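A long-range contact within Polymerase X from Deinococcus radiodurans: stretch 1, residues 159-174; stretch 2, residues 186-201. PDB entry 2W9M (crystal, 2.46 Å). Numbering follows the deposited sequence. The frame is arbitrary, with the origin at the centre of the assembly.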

# COMPACT_ATOMS: atom_id res chain seq x y z
N GLN A 159 0.00 17.34 2.95
CA GLN A 159 1.29 18.02 2.99
C GLN A 159 2.31 17.21 2.20
O GLN A 159 3.23 17.75 1.60
CB GLN A 159 1.78 18.19 4.42
CG GLN A 159 1.43 19.53 5.06
CD GLN A 159 2.32 19.86 6.24
OE1 GLN A 159 3.52 19.54 6.24
NE2 GLN A 159 1.75 20.51 7.25
N ARG A 160 2.13 15.89 2.22
CA ARG A 160 2.98 14.99 1.47
C ARG A 160 2.12 14.00 0.67
O ARG A 160 1.01 13.66 1.08
CB ARG A 160 3.93 14.26 2.41
CG ARG A 160 5.18 15.06 2.77
CD ARG A 160 6.18 14.23 3.58
NE ARG A 160 7.57 14.66 3.34
CZ ARG A 160 8.46 13.95 2.66
NH1 ARG A 160 8.13 12.77 2.15
NH2 ARG A 160 9.69 14.42 2.48
N GLN A 161 2.63 13.57 -0.48
CA GLN A 161 1.90 12.68 -1.37
C GLN A 161 2.30 11.23 -1.16
O GLN A 161 3.38 10.95 -0.64
CB GLN A 161 2.14 13.07 -2.82
CG GLN A 161 1.74 14.50 -3.15
CD GLN A 161 0.28 14.76 -2.87
OE1 GLN A 161 -0.55 13.86 -2.98
NE2 GLN A 161 -0.04 16.00 -2.50
N SER A 162 1.44 10.30 -1.56
CA SER A 162 1.77 8.88 -1.49
C SER A 162 2.79 8.57 -2.56
O SER A 162 2.88 9.27 -3.57
CB SER A 162 0.52 8.01 -1.68
OG SER A 162 0.05 8.05 -3.02
N LEU A 163 3.58 7.52 -2.34
CA LEU A 163 4.57 7.10 -3.32
C LEU A 163 3.92 6.82 -4.67
O LEU A 163 4.52 7.04 -5.72
CB LEU A 163 5.31 5.85 -2.84
CG LEU A 163 6.35 5.27 -3.81
CD1 LEU A 163 7.39 6.32 -4.19
CD2 LEU A 163 7.01 4.04 -3.20
N ARG A 164 2.68 6.33 -4.63
CA ARG A 164 1.95 5.99 -5.85
C ARG A 164 1.68 7.22 -6.72
O ARG A 164 2.01 7.22 -7.90
CB ARG A 164 0.64 5.28 -5.52
CG ARG A 164 -0.16 4.87 -6.74
CD ARG A 164 -1.58 4.42 -6.40
NE ARG A 164 -1.61 3.13 -5.70
CZ ARG A 164 -1.99 2.98 -4.44
NH1 ARG A 164 -2.38 4.03 -3.73
NH2 ARG A 164 -1.98 1.77 -3.88
N ALA A 165 1.09 8.25 -6.13
CA ALA A 165 0.78 9.48 -6.86
C ALA A 165 2.04 10.17 -7.38
O ALA A 165 2.10 10.58 -8.54
CB ALA A 165 -0.02 10.44 -5.98
N GLY A 166 3.04 10.32 -6.52
CA GLY A 166 4.29 10.95 -6.91
C GLY A 166 4.99 10.22 -8.05
O GLY A 166 5.50 10.84 -8.98
N LEU A 167 5.01 8.90 -7.97
CA LEU A 167 5.69 8.09 -8.98
C LEU A 167 4.92 8.09 -10.30
O LEU A 167 5.51 8.20 -11.37
CB LEU A 167 5.87 6.66 -8.48
CG LEU A 167 6.89 5.75 -9.17
CD1 LEU A 167 8.16 6.52 -9.49
CD2 LEU A 167 7.21 4.55 -8.29
N ALA A 168 3.59 7.98 -10.22
CA ALA A 168 2.74 8.04 -11.40
C ALA A 168 2.90 9.36 -12.14
O ALA A 168 3.05 9.38 -13.36
CB ALA A 168 1.28 7.82 -11.02
N VAL A 169 2.86 10.47 -11.41
CA VAL A 169 2.99 11.79 -12.01
C VAL A 169 4.38 11.98 -12.64
O VAL A 169 4.49 12.50 -13.75
CB VAL A 169 2.68 12.92 -11.01
CG1 VAL A 169 3.06 14.27 -11.60
CG2 VAL A 169 1.21 12.88 -10.62
N ALA A 170 5.42 11.57 -11.93
CA ALA A 170 6.77 11.67 -12.48
C ALA A 170 6.92 10.83 -13.75
O ALA A 170 7.53 11.27 -14.73
CB ALA A 170 7.81 11.27 -11.45
N GLU A 171 6.35 9.63 -13.74
CA GLU A 171 6.37 8.77 -14.92
C GLU A 171 5.62 9.39 -16.10
O GLU A 171 6.07 9.31 -17.24
CB GLU A 171 5.82 7.37 -14.59
CG GLU A 171 4.85 6.81 -15.63
CD GLU A 171 3.41 6.69 -15.11
OE1 GLU A 171 3.17 5.87 -14.19
OE2 GLU A 171 2.52 7.40 -15.62
N GLU A 172 4.50 10.03 -15.82
CA GLU A 172 3.69 10.68 -16.85
C GLU A 172 4.40 11.88 -17.47
O GLU A 172 4.40 12.04 -18.69
CB GLU A 172 2.33 11.10 -16.29
CG GLU A 172 1.32 11.53 -17.34
CD GLU A 172 0.00 11.98 -16.74
OE1 GLU A 172 -1.03 11.93 -17.45
OE2 GLU A 172 -0.01 12.38 -15.56
N LEU A 173 4.99 12.73 -16.63
CA LEU A 173 5.69 13.92 -17.12
C LEU A 173 6.95 13.56 -17.89
O LEU A 173 7.33 14.26 -18.83
CB LEU A 173 6.04 14.86 -15.97
CG LEU A 173 4.84 15.49 -15.26
CD1 LEU A 173 5.30 16.59 -14.33
CD2 LEU A 173 3.84 16.01 -16.27
N ALA A 174 7.60 12.47 -17.50
CA ALA A 174 8.75 11.98 -18.23
C ALA A 174 8.35 11.73 -19.68
O ALA A 174 9.12 12.01 -20.61
CB ALA A 174 9.30 10.72 -17.61
N GLY A 186 15.05 12.36 -6.38
CA GLY A 186 14.61 12.58 -5.02
C GLY A 186 13.81 11.44 -4.42
O GLY A 186 14.19 10.28 -4.51
N ASP A 187 12.67 11.79 -3.83
CA ASP A 187 11.90 10.85 -3.02
C ASP A 187 11.30 9.69 -3.80
O ASP A 187 11.35 8.55 -3.34
CB ASP A 187 10.83 11.60 -2.22
CG ASP A 187 11.43 12.60 -1.24
OD1 ASP A 187 12.67 12.71 -1.19
OD2 ASP A 187 10.66 13.26 -0.51
N VAL A 188 10.76 9.95 -4.99
CA VAL A 188 10.17 8.89 -5.80
C VAL A 188 11.23 7.90 -6.30
O VAL A 188 10.98 6.70 -6.39
CB VAL A 188 9.33 9.43 -6.98
CG1 VAL A 188 8.42 10.54 -6.50
CG2 VAL A 188 10.22 9.92 -8.10
N ARG A 189 12.41 8.41 -6.62
CA ARG A 189 13.49 7.58 -7.14
C ARG A 189 14.00 6.54 -6.13
O ARG A 189 14.44 5.45 -6.52
CB ARG A 189 14.67 8.43 -7.62
CG ARG A 189 15.87 7.60 -8.00
CD ARG A 189 17.09 8.44 -8.26
NE ARG A 189 18.22 7.62 -8.66
CZ ARG A 189 19.48 8.04 -8.68
NH1 ARG A 189 19.77 9.28 -8.33
NH2 ARG A 189 20.45 7.21 -9.06
N ARG A 190 13.97 6.87 -4.84
CA ARG A 190 14.48 5.95 -3.84
C ARG A 190 13.38 5.30 -2.99
O ARG A 190 13.67 4.56 -2.04
CB ARG A 190 15.55 6.60 -2.97
CG ARG A 190 15.10 7.85 -2.24
CD ARG A 190 16.30 8.57 -1.65
NE ARG A 190 16.01 9.09 -0.32
CZ ARG A 190 15.36 10.22 -0.08
NH1 ARG A 190 14.94 10.96 -1.10
NH2 ARG A 190 15.13 10.60 1.16
N GLY A 191 12.13 5.57 -3.34
CA GLY A 191 11.00 4.81 -2.81
C GLY A 191 10.48 5.23 -1.46
O GLY A 191 9.89 4.43 -0.74
N LEU A 192 10.68 6.50 -1.11
CA LEU A 192 10.17 7.00 0.15
C LEU A 192 8.67 6.70 0.24
O LEU A 192 7.91 7.07 -0.65
CB LEU A 192 10.42 8.51 0.25
CG LEU A 192 10.89 9.00 1.62
CD1 LEU A 192 12.23 8.39 1.94
CD2 LEU A 192 10.97 10.52 1.65
N GLU A 193 8.26 6.01 1.30
CA GLU A 193 6.85 5.64 1.48
C GLU A 193 5.93 6.85 1.31
O GLU A 193 4.79 6.73 0.85
CB GLU A 193 6.62 4.96 2.83
CG GLU A 193 7.18 5.72 4.03
CD GLU A 193 8.66 5.43 4.28
OE1 GLU A 193 9.16 4.40 3.78
OE2 GLU A 193 9.31 6.24 4.98
N THR A 194 6.43 8.02 1.69
CA THR A 194 5.72 9.27 1.49
C THR A 194 6.65 10.24 0.75
O THR A 194 7.86 10.18 0.92
CB THR A 194 5.25 9.86 2.83
OG1 THR A 194 3.96 9.32 3.16
CG2 THR A 194 5.16 11.35 2.74
N VAL A 195 6.07 11.11 -0.07
CA VAL A 195 6.86 11.89 -1.03
C VAL A 195 6.50 13.38 -1.07
O VAL A 195 5.32 13.74 -1.15
CB VAL A 195 6.69 11.29 -2.44
CG1 VAL A 195 6.71 12.38 -3.48
CG2 VAL A 195 7.77 10.26 -2.70
N ARG A 196 7.51 14.24 -1.02
CA ARG A 196 7.28 15.68 -0.99
C ARG A 196 6.82 16.23 -2.34
O ARG A 196 6.09 17.21 -2.40
CB ARG A 196 8.54 16.43 -0.53
CG ARG A 196 9.78 16.13 -1.35
CD ARG A 196 11.01 16.85 -0.79
NE ARG A 196 11.41 18.00 -1.60
CZ ARG A 196 10.76 19.16 -1.64
NH1 ARG A 196 9.65 19.34 -0.94
NH2 ARG A 196 11.22 20.14 -2.40
N ALA A 197 7.26 15.59 -3.42
CA ALA A 197 6.88 16.02 -4.76
C ALA A 197 7.24 14.99 -5.82
O ALA A 197 8.05 14.09 -5.58
CB ALA A 197 7.55 17.35 -5.08
N ALA A 198 6.64 15.13 -6.99
CA ALA A 198 7.06 14.37 -8.16
C ALA A 198 8.34 15.00 -8.69
O ALA A 198 8.29 16.02 -9.38
CB ALA A 198 5.99 14.36 -9.22
N GLU A 199 9.48 14.40 -8.36
CA GLU A 199 10.77 14.94 -8.76
C GLU A 199 11.35 14.20 -9.96
O GLU A 199 11.33 12.97 -10.03
CB GLU A 199 11.75 14.90 -7.59
CG GLU A 199 11.50 15.95 -6.51
CD GLU A 199 12.20 15.63 -5.20
OE1 GLU A 199 13.20 16.31 -4.88
OE2 GLU A 199 11.76 14.70 -4.49
N LEU A 200 11.86 14.97 -10.91
CA LEU A 200 12.38 14.42 -12.15
C LEU A 200 13.74 15.06 -12.42
O LEU A 200 14.01 16.18 -12.00
CB LEU A 200 11.42 14.75 -13.30
CG LEU A 200 11.03 13.66 -14.30
CD1 LEU A 200 10.66 12.39 -13.57
CD2 LEU A 200 9.88 14.13 -15.17
N THR A 201 14.61 14.33 -13.10
CA THR A 201 15.89 14.89 -13.51
C THR A 201 15.98 14.84 -15.03
O THR A 201 15.37 13.98 -15.68
CB THR A 201 17.06 14.17 -12.81
OG1 THR A 201 18.00 15.13 -12.32
CG2 THR A 201 17.74 13.20 -13.76

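Stretch 1 meets stretch 2 first as a short antiparallel strand pair and then, after residue 162, as a helix whose flank is lined with small and aliphatic residues. Together the two stretches bury 849 Å² of surface.

At the start, Arg 160 extends its side chain along stretch 2. Its CB lies 3.2 Å from Thr 194 CG2, and its guanidinium reaches the carboxylate of Asp 187 in a salt bridge, NH2 to Asp 187 OD2 at 3.4 Å, whose hydrogen bond is weak. Arg 196 N, over one face of the guanidinium, also donates a weak bond to Asp 187 OD2 (3.3 Å), while Asp 187 OD1 is held by Arg 190 NH1 at 2.9 Å. Asp 187 thus binds Arg 160 and the backbone N of Arg 196 through OD2 and Arg 190 through OD1. Thr 194 O sits at the guanidinium edge, 2.9 Å from Arg 160 NH1.

Gln 161 and Val 195 form the hydrogen-bonded pair of the strand ladder. Gln 161 N donates to Val 195 O and Val 195 N to Gln 161 O, each at 2.8 Å, so the backbones satisfy each other's polar groups, and the two side chains leave on the same face of the sheet. Ser 162 and Thr 194 follow as a non-hydrogen-bonded pair. Ser 162 turns its side chain away from stretch 2 and caps the helix, its OG accepting from Ala 165 N at 3.3 Å.

Leu 163 opens the helix with a last, weak backbone link, its N donating to Glu 193 O at 3.5 Å. Its side chain packs against the turn at Gly 191 and the strand beyond it: Leu 163 CD2 is 3.8 Å from Gly 191 O, and Leu 163 CD1 is 4.2 Å from Val 195 CG2. Gly 191 has positive phi and closes the helix that holds Val 188 in a Schellman motif.

One turn on, Gly 166 permits close approach, with Gly 166 CA 4.6 Å from Ala 198 CA. A CB here would lie 3.0 Å from Val 195 CG1, a clash, and 3.3 Å from Val 188 CG1. Leu 167 adds a contact from CD1 to Val 188 CB (4.0 Å), where the two helices cross at -102°.

Farther along, the helix runs at 36° to strand 198-201, with an axis separation of 7.2 Å. Val 169 CG1 touches Ala 198 CB at 3.8 Å. Ala 170 points toward stretch 2, its CB 4.2 Å from Ala 198 CB and 3.7 Å from Leu 200 CD1. Leu 200 then spans the next turn: its CD2 packs against Leu 173 CB at 4.0 Å and Ala 174 CB at 4.2 Å, completing an apolar seam.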